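Local structure of predicted protease of the collagenase family (Methanopyrus kandleri, 5D88) at residues F86-G90 / R204-H209; G52-L56 / V139-A143; L102-D107 / V128-Y133; S79-D85 / V115-A121; N169-V175 / E236-F242. The protein binds zinc and is probably a peptidase of the U32 family, built on a TIM barrel. The contacts are given in a common frame with arbitrary orientation. Numbering follows the deposited sequence.

Interaction 1: residues F86-G90 / R204-H209. With ZN (zinc ion), chain B; ACT (acetate ion), chain C.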
# COMPACT_ATOMS: atom_id res chain seq x y z
N PHE A 86 0.45 1.17 11.08
CA PHE A 86 1.13 0.34 10.10
C PHE A 86 0.20 -0.05 8.96
O PHE A 86 -0.99 -0.33 9.16
CB PHE A 86 1.72 -0.92 10.74
CG PHE A 86 0.71 -1.83 11.39
CD1 PHE A 86 0.02 -2.76 10.63
CD2 PHE A 86 0.50 -1.78 12.76
CE1 PHE A 86 -0.86 -3.61 11.22
CE2 PHE A 86 -0.38 -2.64 13.37
CZ PHE A 86 -1.07 -3.56 12.60
N THR A 87 0.76 -0.08 7.75
CA THR A 87 0.01 -0.50 6.57
C THR A 87 0.31 -1.94 6.18
O THR A 87 -0.31 -2.45 5.23
CB THR A 87 0.29 0.45 5.40
OG1 THR A 87 1.70 0.61 5.20
CG2 THR A 87 -0.36 1.80 5.69
N CYS A 88 1.24 -2.59 6.88
CA CYS A 88 1.60 -3.98 6.64
C CYS A 88 2.15 -4.56 7.93
O CYS A 88 2.94 -3.92 8.61
CB CYS A 88 2.64 -4.11 5.52
SG CYS A 88 2.88 -5.83 5.00
N ALA A 89 1.68 -5.77 8.27
CA ALA A 89 2.21 -6.54 9.38
C ALA A 89 2.81 -7.86 8.90
O ALA A 89 2.96 -8.81 9.69
CB ALA A 89 1.12 -6.78 10.42
N GLY A 90 3.19 -7.93 7.63
CA GLY A 90 3.78 -9.13 7.11
C GLY A 90 2.79 -10.26 7.18
O GLY A 90 1.61 -10.09 6.91
N ARG A 204 5.92 3.96 3.37
CA ARG A 204 5.18 3.71 4.60
C ARG A 204 5.12 2.23 4.95
O ARG A 204 5.16 1.88 6.13
CB ARG A 204 3.78 4.28 4.49
CG ARG A 204 3.75 5.78 4.43
CD ARG A 204 2.34 6.16 4.49
NE ARG A 204 2.13 7.59 4.57
CZ ARG A 204 1.19 8.22 3.90
NH1 ARG A 204 0.37 7.56 3.07
NH2 ARG A 204 1.04 9.51 4.06
N ASN A 205 5.06 1.35 3.94
CA ASN A 205 5.20 -0.08 4.21
C ASN A 205 6.54 -0.36 4.87
O ASN A 205 6.62 -1.14 5.82
CB ASN A 205 5.08 -0.88 2.90
CG ASN A 205 3.64 -1.06 2.41
OD1 ASN A 205 2.66 -0.84 3.13
ND2 ASN A 205 3.53 -1.54 1.17
N LEU A 206 7.61 0.25 4.35
CA LEU A 206 8.94 0.05 4.92
C LEU A 206 8.99 0.50 6.37
O LEU A 206 9.48 -0.23 7.24
CB LEU A 206 9.98 0.82 4.09
CG LEU A 206 11.43 0.71 4.58
CD1 LEU A 206 11.97 -0.70 4.45
CD2 LEU A 206 12.31 1.74 3.83
N PHE A 207 8.53 1.71 6.67
CA PHE A 207 8.60 2.16 8.06
C PHE A 207 7.68 1.34 8.97
O PHE A 207 7.97 1.18 10.16
CB PHE A 207 8.26 3.65 8.16
CG PHE A 207 9.43 4.54 7.94
CD1 PHE A 207 9.95 4.71 6.68
CD2 PHE A 207 10.02 5.19 9.01
CE1 PHE A 207 11.04 5.54 6.46
CE2 PHE A 207 11.12 6.05 8.82
CZ PHE A 207 11.63 6.21 7.54
N SER A 208 6.56 0.83 8.44
CA SER A 208 5.67 -0.02 9.23
C SER A 208 6.44 -1.19 9.81
O SER A 208 6.17 -1.62 10.94
CB SER A 208 4.52 -0.56 8.36
OG SER A 208 3.62 0.46 7.92
N HIS A 209 7.34 -1.76 9.02
CA HIS A 209 8.15 -2.89 9.45
C HIS A 209 9.31 -2.44 10.31
O HIS A 209 9.62 -3.07 11.33
CB HIS A 209 8.67 -3.64 8.23
CG HIS A 209 7.68 -4.54 7.59
ND1 HIS A 209 7.48 -5.84 8.01
CD2 HIS A 209 6.86 -4.36 6.53
CE1 HIS A 209 6.55 -6.41 7.25
NE2 HIS A 209 6.17 -5.53 6.34
ZN ZN B . 5.12 -5.84 4.62
C ACT C . 3.16 11.05 6.64
O ACT C . 2.09 11.37 6.07
OXT ACT C . 3.44 9.83 6.63
CH3 ACT C . 4.06 12.07 7.29
O HOH W 1 4.40 -3.86 10.98
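Metal coordination dominates this contact. Cys88 SG lies 2.3 Å and His209 NE2 2.0 Å from the zinc ion; thiolate sulfur and imidazole nitrogen are both good zinc ligands. Cys88 and His209 of the second subunit complete the four-ligand site. Second-shell hydrogen bonds orient these ligands: Gly90 N donates to Cys88 SG (3.4 Å), and His209 ND1 is hydrogen-bonded to Glu213. Gly90 suits its place because its phi is positive and a CB there would crowd the imidazole.

Direct hydrogen bonds tie the loop to the helix beside and one turn before His209. Thr87 N donates to Ser208 OG (2.9 Å), whose hydroxyl in turn donates to Arg204 O (2.8 Å), so the small serine bridges loop and helix backbone. Thr87 OG1 donates to Asn205 OD1 (2.7 Å). A water donates to both Cys88 O (2.8 Å) and Ser208 O (2.9 Å), joining the two backbones.

Loop 86-90, following barrel strand 79-83, and helix 200-213 thus form half of an intersubunit Cys2His2 zinc site.

Interaction 2: residues G52-L56 / V139-A143. With ACT (acetate ion), chain C.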
# COMPACT_ATOMS: atom_id res chain seq x y z
N GLY A 52 4.22 -0.82 15.36
CA GLY A 52 4.12 -0.56 13.94
C GLY A 52 3.44 0.76 13.61
O GLY A 52 2.25 0.95 13.87
N VAL A 53 4.22 1.67 13.03
CA VAL A 53 3.79 3.00 12.65
C VAL A 53 4.19 3.22 11.19
O VAL A 53 5.35 3.03 10.82
CB VAL A 53 4.42 4.08 13.55
CG1 VAL A 53 3.95 5.47 13.10
CG2 VAL A 53 4.03 3.84 15.02
N ALA A 54 3.21 3.61 10.35
CA ALA A 54 3.46 3.94 8.95
C ALA A 54 3.71 5.42 8.72
O ALA A 54 4.37 5.80 7.74
CB ALA A 54 2.28 3.50 8.09
N THR A 55 3.15 6.28 9.56
CA THR A 55 3.38 7.71 9.42
C THR A 55 4.88 7.98 9.51
O THR A 55 5.57 7.40 10.35
CB THR A 55 2.62 8.47 10.51
OG1 THR A 55 1.21 8.41 10.24
CG2 THR A 55 2.98 9.92 10.56
N LEU A 56 5.37 8.83 8.61
CA LEU A 56 6.80 9.09 8.44
C LEU A 56 7.20 10.27 9.32
O LEU A 56 6.85 11.43 9.03
CB LEU A 56 7.12 9.37 6.97
CG LEU A 56 6.73 8.29 5.96
CD1 LEU A 56 7.07 8.69 4.53
CD2 LEU A 56 7.38 6.95 6.30
N VAL A 139 -9.39 5.95 11.78
CA VAL A 139 -8.67 5.50 10.60
C VAL A 139 -7.65 6.56 10.22
O VAL A 139 -7.98 7.72 9.95
CB VAL A 139 -9.63 5.23 9.43
CG1 VAL A 139 -8.83 4.81 8.20
CG2 VAL A 139 -10.64 4.15 9.82
N SER A 140 -6.39 6.15 10.18
CA SER A 140 -5.28 7.03 9.85
C SER A 140 -5.35 7.49 8.40
O SER A 140 -5.85 6.80 7.52
CB SER A 140 -3.95 6.30 10.05
OG SER A 140 -2.85 7.19 9.88
N HIS A 141 -4.78 8.68 8.15
CA HIS A 141 -4.57 9.11 6.78
C HIS A 141 -3.69 8.14 6.00
O HIS A 141 -3.74 8.16 4.77
CB HIS A 141 -3.96 10.52 6.78
CG HIS A 141 -2.51 10.55 7.12
ND1 HIS A 141 -2.05 10.45 8.42
CD2 HIS A 141 -1.42 10.63 6.33
CE1 HIS A 141 -0.74 10.44 8.41
NE2 HIS A 141 -0.32 10.57 7.16
N THR A 142 -2.90 7.29 6.66
CA THR A 142 -2.09 6.34 5.89
C THR A 142 -2.91 5.24 5.23
O THR A 142 -2.37 4.51 4.39
CB THR A 142 -1.02 5.70 6.76
OG1 THR A 142 -1.68 4.98 7.82
CG2 THR A 142 -0.07 6.78 7.33
N ALA A 143 -4.19 5.11 5.57
CA ALA A 143 -5.07 4.20 4.85
C ALA A 143 -5.55 4.78 3.52
O ALA A 143 -6.21 4.06 2.75
CB ALA A 143 -6.27 3.84 5.72
C ACT C . 3.16 11.05 6.64
O ACT C . 2.09 11.37 6.07
OXT ACT C . 3.44 9.83 6.63
CH3 ACT C . 4.06 12.07 7.29
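Gly52 opens the loop with phi 104° and psi 114°, angles at which a CB would collide with the preceding carbonyl oxygen; glycine fits for that reason. Ala54 turns its methyl toward the other loop, and its CB meets Thr142 CG2 at 4.1 Å, a small side chain suiting a crowded spot that Ser208 also touches. Thr55 makes the main contact: its OG1 sits 3.6 Å from Thr142 CG2 and 3.4 Å from His141 CE1, while its hydroxyl is hydrogen-bonded to Asp85, which Ser140 also binds. Ser140 OG additionally accepts from Thr142 N (3.2 Å), an ST turn that shapes the start of the short 3-10 segment. At Leu56 an acetate, probably from the crystallisation liquor, bridges the loops: Leu56 N donates to its OXT (2.9 Å) and His141 NE2 to its O (2.8 Å). The two loops follow strands 43-47 and 136-139, so they meet at the C-terminal end of a TIM barrel, the end where active sites of this fold characteristically lie.

Interaction 3: residues L102-D107 / V128-Y133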
# COMPACT_ATOMS: atom_id res chain seq x y z
N LEU A 102 -2.22 -9.86 18.60
CA LEU A 102 -2.95 -8.62 18.38
C LEU A 102 -3.73 -8.23 19.63
O LEU A 102 -3.70 -7.08 20.06
CB LEU A 102 -3.88 -8.78 17.18
CG LEU A 102 -4.81 -7.60 16.90
CD1 LEU A 102 -3.98 -6.31 16.69
CD2 LEU A 102 -5.66 -7.91 15.70
N ARG A 103 -4.44 -9.19 20.22
CA ARG A 103 -5.22 -8.87 21.41
C ARG A 103 -4.31 -8.46 22.55
O ARG A 103 -4.66 -7.58 23.34
CB ARG A 103 -6.09 -10.06 21.83
CG ARG A 103 -7.14 -10.47 20.81
CD ARG A 103 -8.20 -9.39 20.62
NE ARG A 103 -8.77 -9.01 21.90
CZ ARG A 103 -9.84 -9.57 22.45
NH1 ARG A 103 -10.50 -10.54 21.81
NH2 ARG A 103 -10.27 -9.17 23.63
N SER A 104 -3.13 -9.09 22.67
CA SER A 104 -2.19 -8.66 23.71
C SER A 104 -1.79 -7.21 23.52
O SER A 104 -1.69 -6.45 24.49
CB SER A 104 -0.95 -9.54 23.70
OG SER A 104 -0.20 -9.24 24.83
N THR A 105 -1.52 -6.81 22.28
CA THR A 105 -1.16 -5.43 21.97
C THR A 105 -2.31 -4.47 22.30
O THR A 105 -2.11 -3.44 22.94
CB THR A 105 -0.76 -5.32 20.50
OG1 THR A 105 0.43 -6.07 20.28
CG2 THR A 105 -0.49 -3.86 20.07
N LEU A 106 -3.53 -4.81 21.88
CA LEU A 106 -4.64 -3.92 22.17
C LEU A 106 -4.93 -3.86 23.66
O LEU A 106 -5.30 -2.80 24.17
CB LEU A 106 -5.88 -4.35 21.38
CG LEU A 106 -5.63 -4.37 19.87
CD1 LEU A 106 -6.86 -4.82 19.14
CD2 LEU A 106 -5.18 -3.02 19.37
N ASP A 107 -4.76 -4.97 24.39
CA ASP A 107 -4.89 -4.91 25.85
C ASP A 107 -3.89 -3.94 26.45
O ASP A 107 -4.19 -3.22 27.40
CB ASP A 107 -4.66 -6.28 26.48
CG ASP A 107 -5.80 -7.23 26.26
OD1 ASP A 107 -6.88 -6.84 25.76
OD2 ASP A 107 -5.58 -8.40 26.63
N VAL A 128 -11.34 -5.54 14.73
CA VAL A 128 -11.12 -6.13 16.05
C VAL A 128 -11.29 -5.07 17.14
O VAL A 128 -11.92 -5.34 18.18
CB VAL A 128 -9.72 -6.78 16.13
CG1 VAL A 128 -9.44 -7.29 17.53
CG2 VAL A 128 -9.60 -7.95 15.14
N LEU A 129 -10.73 -3.87 16.93
CA LEU A 129 -10.87 -2.80 17.92
C LEU A 129 -12.32 -2.45 18.16
O LEU A 129 -12.76 -2.32 19.31
CB LEU A 129 -10.11 -1.54 17.47
CG LEU A 129 -8.67 -1.50 17.88
CD1 LEU A 129 -7.96 -0.45 17.04
CD2 LEU A 129 -8.55 -1.20 19.40
N ALA A 130 -13.09 -2.28 17.08
CA ALA A 130 -14.49 -1.87 17.23
C ALA A 130 -15.33 -2.95 17.89
O ALA A 130 -16.26 -2.65 18.65
CB ALA A 130 -15.07 -1.52 15.86
N THR A 131 -15.05 -4.21 17.59
CA THR A 131 -15.83 -5.32 18.12
C THR A 131 -15.51 -5.61 19.58
O THR A 131 -16.42 -5.85 20.38
CB THR A 131 -15.62 -6.55 17.26
OG1 THR A 131 -16.10 -6.27 15.94
CG2 THR A 131 -16.38 -7.73 17.80
N GLU A 132 -14.23 -5.62 19.95
CA GLU A 132 -13.82 -6.18 21.24
C GLU A 132 -13.43 -5.15 22.29
O GLU A 132 -13.28 -5.52 23.47
CB GLU A 132 -12.64 -7.15 21.03
CG GLU A 132 -12.93 -8.28 20.02
CD GLU A 132 -14.03 -9.22 20.47
OE1 GLU A 132 -14.54 -9.06 21.58
OE2 GLU A 132 -14.40 -10.13 19.70
N TYR A 133 -13.25 -3.88 21.92
CA TYR A 133 -12.77 -2.85 22.82
C TYR A 133 -13.77 -1.70 22.84
O TYR A 133 -14.75 -1.68 22.09
CB TYR A 133 -11.35 -2.38 22.43
CG TYR A 133 -10.36 -3.49 22.66
CD1 TYR A 133 -10.16 -4.46 21.69
CD2 TYR A 133 -9.68 -3.62 23.87
CE1 TYR A 133 -9.30 -5.52 21.89
CE2 TYR A 133 -8.80 -4.67 24.08
CZ TYR A 133 -8.62 -5.62 23.08
OH TYR A 133 -7.78 -6.70 23.26
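Leu106 forms the apolar centre, pointing from helix 102-107 into the angle between the two helices. Leu106 CD1 lies 3.9 Å from Val128 CG1 and Leu106 CD2 3.8 Å from Leu129 CD2, so a branched leucine end fills the space between two neighbouring residues of the second helix. One turn earlier, Leu102 CD2 extends the patch to Val128 CG2 at 4.0 Å. On the other flank the ring of Tyr133 covers the base of Leu106: Leu106 CB sits over the ring face, 3.9 Å from its centroid, a CH-pi contact.

The short helical segments cross at -69° with their axes 11.5 Å apart, a separation bridged by large side chains. They belong to helices 98-113 and 123-132, consecutive helices in the outer layer of a TIM barrel, with strand 117-120 between them in sequence; Leu129 also reaches that strand at Val118 and Val120.

Toward solvent, polar groups take over. Tyr133, the first residue to leave helical geometry, suits this boundary because its ring is apolar and its hydroxyl polar. Tyr133 OH accepts from Arg103 NE (2.9 Å) and donates to Asp107 OD1 (2.7 Å), connecting two side chains one turn apart on the first helix. Arg103, whose NH1 is also hydrogen-bonded to Tyr99, lays its guanidinium face against the methylene chain of Glu132, with Arg103 NH1 3.8 Å from Glu132 CG.

Interaction 4: residues S79-D85 / V115-A121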
# COMPACT_ATOMS: atom_id res chain seq x y z
N SER A 79 -6.70 14.36 26.25
CA SER A 79 -7.00 13.03 25.75
C SER A 79 -5.79 12.49 25.00
O SER A 79 -4.93 13.24 24.54
CB SER A 79 -8.23 13.05 24.84
OG SER A 79 -9.36 13.51 25.55
N VAL A 80 -5.71 11.16 24.90
CA VAL A 80 -4.54 10.48 24.34
C VAL A 80 -4.98 9.42 23.35
O VAL A 80 -5.76 8.52 23.70
CB VAL A 80 -3.67 9.84 25.44
CG1 VAL A 80 -2.52 9.07 24.83
CG2 VAL A 80 -3.18 10.92 26.41
N GLN A 81 -4.44 9.48 22.15
CA GLN A 81 -4.61 8.40 21.19
C GLN A 81 -3.25 7.82 20.81
O GLN A 81 -2.27 8.55 20.65
CB GLN A 81 -5.36 8.87 19.95
CG GLN A 81 -6.80 9.25 20.25
CD GLN A 81 -7.55 9.83 19.07
OE1 GLN A 81 -6.97 10.23 18.06
NE2 GLN A 81 -8.87 9.91 19.21
N ALA A 82 -3.21 6.50 20.74
CA ALA A 82 -2.04 5.78 20.26
C ALA A 82 -2.07 5.75 18.75
O ALA A 82 -3.09 5.40 18.14
CB ALA A 82 -2.05 4.35 20.81
N LEU A 83 -0.94 6.08 18.13
CA LEU A 83 -0.75 5.95 16.69
C LEU A 83 -0.08 4.62 16.41
O LEU A 83 1.09 4.41 16.76
CB LEU A 83 0.07 7.12 16.14
CG LEU A 83 0.34 7.15 14.64
CD1 LEU A 83 -0.96 7.33 13.85
CD2 LEU A 83 1.30 8.27 14.33
N MET A 84 -0.84 3.72 15.79
CA MET A 84 -0.40 2.35 15.47
C MET A 84 -0.90 2.06 14.06
O MET A 84 -1.68 1.14 13.82
CB MET A 84 -0.95 1.34 16.48
CG MET A 84 -0.29 -0.01 16.37
SD MET A 84 -0.86 -1.14 17.64
CE MET A 84 -2.54 -1.27 17.13
N ASP A 85 -0.46 2.88 13.10
CA ASP A 85 -1.09 2.91 11.79
C ASP A 85 -0.27 2.22 10.72
O ASP A 85 -0.34 2.60 9.55
CB ASP A 85 -1.43 4.34 11.37
CG ASP A 85 -0.22 5.22 11.13
OD1 ASP A 85 0.89 4.87 11.51
OD2 ASP A 85 -0.42 6.29 10.55
N VAL A 115 -5.09 4.41 26.83
CA VAL A 115 -5.39 5.44 25.85
C VAL A 115 -6.90 5.54 25.64
O VAL A 115 -7.67 4.62 25.96
CB VAL A 115 -4.66 5.22 24.52
CG1 VAL A 115 -3.15 5.17 24.74
CG2 VAL A 115 -5.15 3.95 23.79
N ASP A 116 -7.32 6.69 25.13
CA ASP A 116 -8.71 6.95 24.81
C ASP A 116 -9.10 6.45 23.43
O ASP A 116 -10.30 6.20 23.18
CB ASP A 116 -8.98 8.45 24.89
CG ASP A 116 -8.69 9.01 26.28
OD1 ASP A 116 -9.42 8.64 27.22
OD2 ASP A 116 -7.73 9.80 26.43
N GLY A 117 -8.14 6.32 22.53
CA GLY A 117 -8.41 5.87 21.18
C GLY A 117 -7.14 5.40 20.52
O GLY A 117 -6.03 5.54 21.06
N VAL A 118 -7.31 4.84 19.32
CA VAL A 118 -6.21 4.27 18.55
C VAL A 118 -6.39 4.68 17.10
O VAL A 118 -7.49 4.58 16.55
CB VAL A 118 -6.13 2.73 18.66
CG1 VAL A 118 -4.79 2.26 18.13
CG2 VAL A 118 -6.31 2.26 20.09
N VAL A 119 -5.30 5.15 16.49
CA VAL A 119 -5.26 5.57 15.10
C VAL A 119 -4.58 4.45 14.32
O VAL A 119 -3.39 4.19 14.51
CB VAL A 119 -4.51 6.90 14.93
CG1 VAL A 119 -4.55 7.35 13.48
CG2 VAL A 119 -5.09 7.99 15.87
N VAL A 120 -5.34 3.80 13.44
CA VAL A 120 -4.88 2.61 12.74
C VAL A 120 -5.20 2.75 11.26
O VAL A 120 -6.06 3.53 10.86
CB VAL A 120 -5.53 1.33 13.30
CG1 VAL A 120 -5.21 1.18 14.77
CG2 VAL A 120 -7.05 1.33 13.08
N ALA A 121 -4.52 1.95 10.45
CA ALA A 121 -4.83 1.83 9.03
C ALA A 121 -5.40 0.48 8.64
O ALA A 121 -6.24 0.40 7.74
CB ALA A 121 -3.57 2.08 8.21
O HOH W 2 -2.67 -0.12 11.30
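The two strands run parallel, their short axes 4.5 Å apart at 32°, with Gln81 paired to Gly117, Ala82 to Val118 and Leu83 to Val119. The alternating ladder comprises Ala82 N to Gly117 O (3.0 Å), Val119 N to Ala82 O (2.8 Å) and Met84 N to Val119 O (2.9 Å). At the start Val80 O accepts from Asp116 N (2.8 Å), and the Asp116 carboxylate takes a backbone acceptor's role, its OD2 receiving Val80 N (2.9 Å). Beyond the ladder, a water links Met84 O (3.0 Å) to Ala121 N (2.9 Å).

Gln81, Leu83 and Val119 share one face, where Leu83 CD1 meets Val119 CG1 at 3.6 Å and Gln81 is hydrogen-bonded to Arg187. Gly117 lacks a CB that would crowd the Gln81 amide. Compact Ala82 and beta-branched Val118 occupy the other face, which packs on Leu109 of helix 98-113. That helix links the strands in a beta-alpha-beta crossover; strand 43-47 flanks 79-83 in the barrel, and helix 123-132 covers Val118 and Val120.

Interaction 5: residues N169-V175 / E236-F242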
# COMPACT_ATOMS: atom_id res chain seq x y z
N ASN A 169 -7.82 17.81 1.72
CA ASN A 169 -7.88 18.72 2.85
C ASN A 169 -8.51 20.06 2.50
O ASN A 169 -8.97 20.76 3.41
CB ASN A 169 -6.48 18.98 3.38
CG ASN A 169 -6.00 17.88 4.28
OD1 ASN A 169 -6.70 16.89 4.50
ND2 ASN A 169 -4.79 18.04 4.83
N SER A 170 -8.53 20.45 1.22
CA SER A 170 -9.18 21.70 0.82
C SER A 170 -10.28 21.46 -0.21
O SER A 170 -10.69 22.40 -0.89
CB SER A 170 -8.16 22.69 0.24
OG SER A 170 -7.25 23.16 1.22
N ASN A 171 -10.77 20.24 -0.32
CA ASN A 171 -11.65 19.85 -1.42
C ASN A 171 -13.07 19.73 -0.88
O ASN A 171 -13.48 18.68 -0.39
CB ASN A 171 -11.17 18.55 -2.06
CG ASN A 171 -11.83 18.29 -3.40
OD1 ASN A 171 -12.99 18.63 -3.59
ND2 ASN A 171 -11.11 17.69 -4.32
N GLU A 172 -13.84 20.82 -1.01
CA GLU A 172 -15.19 20.82 -0.44
C GLU A 172 -16.07 19.77 -1.10
O GLU A 172 -16.82 19.06 -0.41
CB GLU A 172 -15.82 22.21 -0.56
CG GLU A 172 -17.19 22.32 0.11
CD GLU A 172 -18.37 22.08 -0.84
OE1 GLU A 172 -18.41 22.71 -1.93
OE2 GLU A 172 -19.27 21.29 -0.49
N GLU A 173 -16.00 19.67 -2.42
CA GLU A 173 -16.86 18.74 -3.16
C GLU A 173 -16.63 17.31 -2.72
O GLU A 173 -17.57 16.55 -2.48
CB GLU A 173 -16.59 18.90 -4.65
CG GLU A 173 -17.52 18.14 -5.58
CD GLU A 173 -17.00 18.14 -7.02
OE1 GLU A 173 -16.18 17.25 -7.36
OE2 GLU A 173 -17.39 19.04 -7.80
N GLU A 174 -15.36 16.91 -2.62
CA GLU A 174 -15.07 15.51 -2.32
C GLU A 174 -15.29 15.21 -0.85
O GLU A 174 -15.78 14.12 -0.50
CB GLU A 174 -13.65 15.18 -2.77
CG GLU A 174 -13.55 15.18 -4.30
CD GLU A 174 -12.17 14.83 -4.86
OE1 GLU A 174 -11.35 14.21 -4.15
OE2 GLU A 174 -11.92 15.18 -6.03
N VAL A 175 -14.99 16.15 0.05
CA VAL A 175 -15.32 15.91 1.45
C VAL A 175 -16.83 15.82 1.62
O VAL A 175 -17.33 14.99 2.38
CB VAL A 175 -14.69 16.99 2.34
CG1 VAL A 175 -15.22 16.89 3.78
CG2 VAL A 175 -13.17 16.84 2.33
N GLU A 236 -1.89 23.01 3.38
CA GLU A 236 -3.10 23.81 3.35
C GLU A 236 -4.27 22.97 3.81
O GLU A 236 -4.31 21.76 3.60
CB GLU A 236 -3.34 24.33 1.94
CG GLU A 236 -2.16 25.11 1.36
CD GLU A 236 -2.15 26.57 1.79
OE1 GLU A 236 -3.17 27.05 2.33
OE2 GLU A 236 -1.12 27.24 1.58
N VAL A 237 -5.26 23.62 4.43
CA VAL A 237 -6.43 22.90 4.88
C VAL A 237 -7.59 23.87 4.99
O VAL A 237 -7.40 25.06 5.24
CB VAL A 237 -6.16 22.19 6.23
CG1 VAL A 237 -5.74 23.21 7.27
CG2 VAL A 237 -7.38 21.39 6.66
N ARG A 238 -8.79 23.35 4.84
CA ARG A 238 -10.03 24.08 5.08
C ARG A 238 -10.68 23.43 6.31
O ARG A 238 -11.40 22.44 6.20
CB ARG A 238 -10.91 24.05 3.85
CG ARG A 238 -10.42 25.05 2.80
CD ARG A 238 -11.31 25.06 1.59
NE ARG A 238 -12.64 25.51 1.95
CZ ARG A 238 -13.70 25.43 1.15
NH1 ARG A 238 -13.58 24.91 -0.07
NH2 ARG A 238 -14.88 25.87 1.57
N GLU A 239 -10.39 23.99 7.49
CA GLU A 239 -10.77 23.31 8.72
C GLU A 239 -12.27 23.22 8.87
O GLU A 239 -12.76 22.29 9.52
CB GLU A 239 -10.19 24.02 9.94
CG GLU A 239 -8.69 23.93 10.05
CD GLU A 239 -8.20 24.42 11.39
OE1 GLU A 239 -9.04 24.83 12.23
OE2 GLU A 239 -6.97 24.39 11.60
N GLU A 240 -13.00 24.17 8.30
CA GLU A 240 -14.46 24.18 8.41
C GLU A 240 -15.09 22.94 7.79
O GLU A 240 -16.26 22.66 8.06
CB GLU A 240 -15.03 25.46 7.78
CG GLU A 240 -14.95 25.55 6.24
CD GLU A 240 -13.61 26.07 5.72
OE1 GLU A 240 -12.63 26.15 6.48
OE2 GLU A 240 -13.55 26.40 4.52
N LEU A 241 -14.34 22.19 6.97
CA LEU A 241 -14.88 20.97 6.38
C LEU A 241 -14.81 19.78 7.31
O LEU A 241 -15.39 18.74 7.01
CB LEU A 241 -14.12 20.60 5.10
CG LEU A 241 -13.95 21.68 4.01
CD1 LEU A 241 -13.13 21.16 2.81
CD2 LEU A 241 -15.31 22.12 3.57
N PHE A 242 -14.12 19.91 8.44
CA PHE A 242 -13.77 18.74 9.23
C PHE A 242 -14.23 18.91 10.67
O PHE A 242 -14.42 20.01 11.16
CB PHE A 242 -12.27 18.50 9.17
CG PHE A 242 -11.78 18.17 7.80
CD1 PHE A 242 -11.86 16.88 7.31
CD2 PHE A 242 -11.24 19.16 6.99
CE1 PHE A 242 -11.40 16.58 6.04
CE2 PHE A 242 -10.80 18.88 5.72
CZ PHE A 242 -10.87 17.58 5.24
O HOH W 3 -3.27 20.09 5.13
O HOH W 4 -5.20 21.35 0.91
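Leu241 lies against the start of helix 172-175, its CD1 3.9 Å from Glu172 CA and its CD2 3.9 Å from Glu172 CG, so a flexible apolar side chain overlaps the backbone and aliphatic part of an otherwise charged residue. One turn on, Val175 CG1 meets Leu241 CB at 4.1 Å and Val175 CG2 meets Phe242 CZ at 3.8 Å. The Phe242 ring approaches segment 169-175, its edge near Asn169 O, and also touches Thr188 of strand 185-190.

Asn171 is the N-cap: its OD1 accepts from Glu174 N (3.1 Å), satisfying a free amide of the first helical turn. Just before it, the two segments are joined by a backbone hydrogen bond from Arg238 N to Asn169 O (3.0 Å). Two waters extend this link through Glu236 O, one bound to Asn169 ND2 (2.6 Å) and the other to Ser170 OG (2.8 Å); Asn169 ND2 is also hydrogen-bonded to Ala189 O. Arg238 extends its guanidinium beside Glu172, NH1 to CB 3.5 Å, and forms a salt bridge with Glu240 through NE and OE2 (2.9 Å).

The contact joins the start of helix 172-181 in a TIM barrel to the loop leading into the last strand, 244-247. A small apolar cluster with one direct hydrogen bond between the segments, bordered by waters and charged side chains, implies a peripheral contact that is apolar where Leu241, Val175 and Phe242 meet and water-bridged at its edge.

How the interactions relate
Interactions 1, 2 and 4 are buried, whereas 3 and 5 are partly exposed. Interaction 4 joins two barrel strands through backbone hydrogen bonds; interaction 3 packs helix 98-113, which connects those strands, against helix 123-132, and Leu106 and Leu129 touch Met84 and Val120 of interaction 4. At the loop end, Asp85 of interaction 4 binds Thr55 and Ser140 of interaction 2, and Ala54 packs on Ser208 of interaction 1. Chemistry shifts from ladder to polar network to metal coordination towards the subunit interface, and one acetate is shared by interactions 1 and 2. Interaction 5, across the chain's centre from interaction 3, adds water bridges to one backbone hydrogen bond; interaction 3 has a tyrosine-centred polar edge.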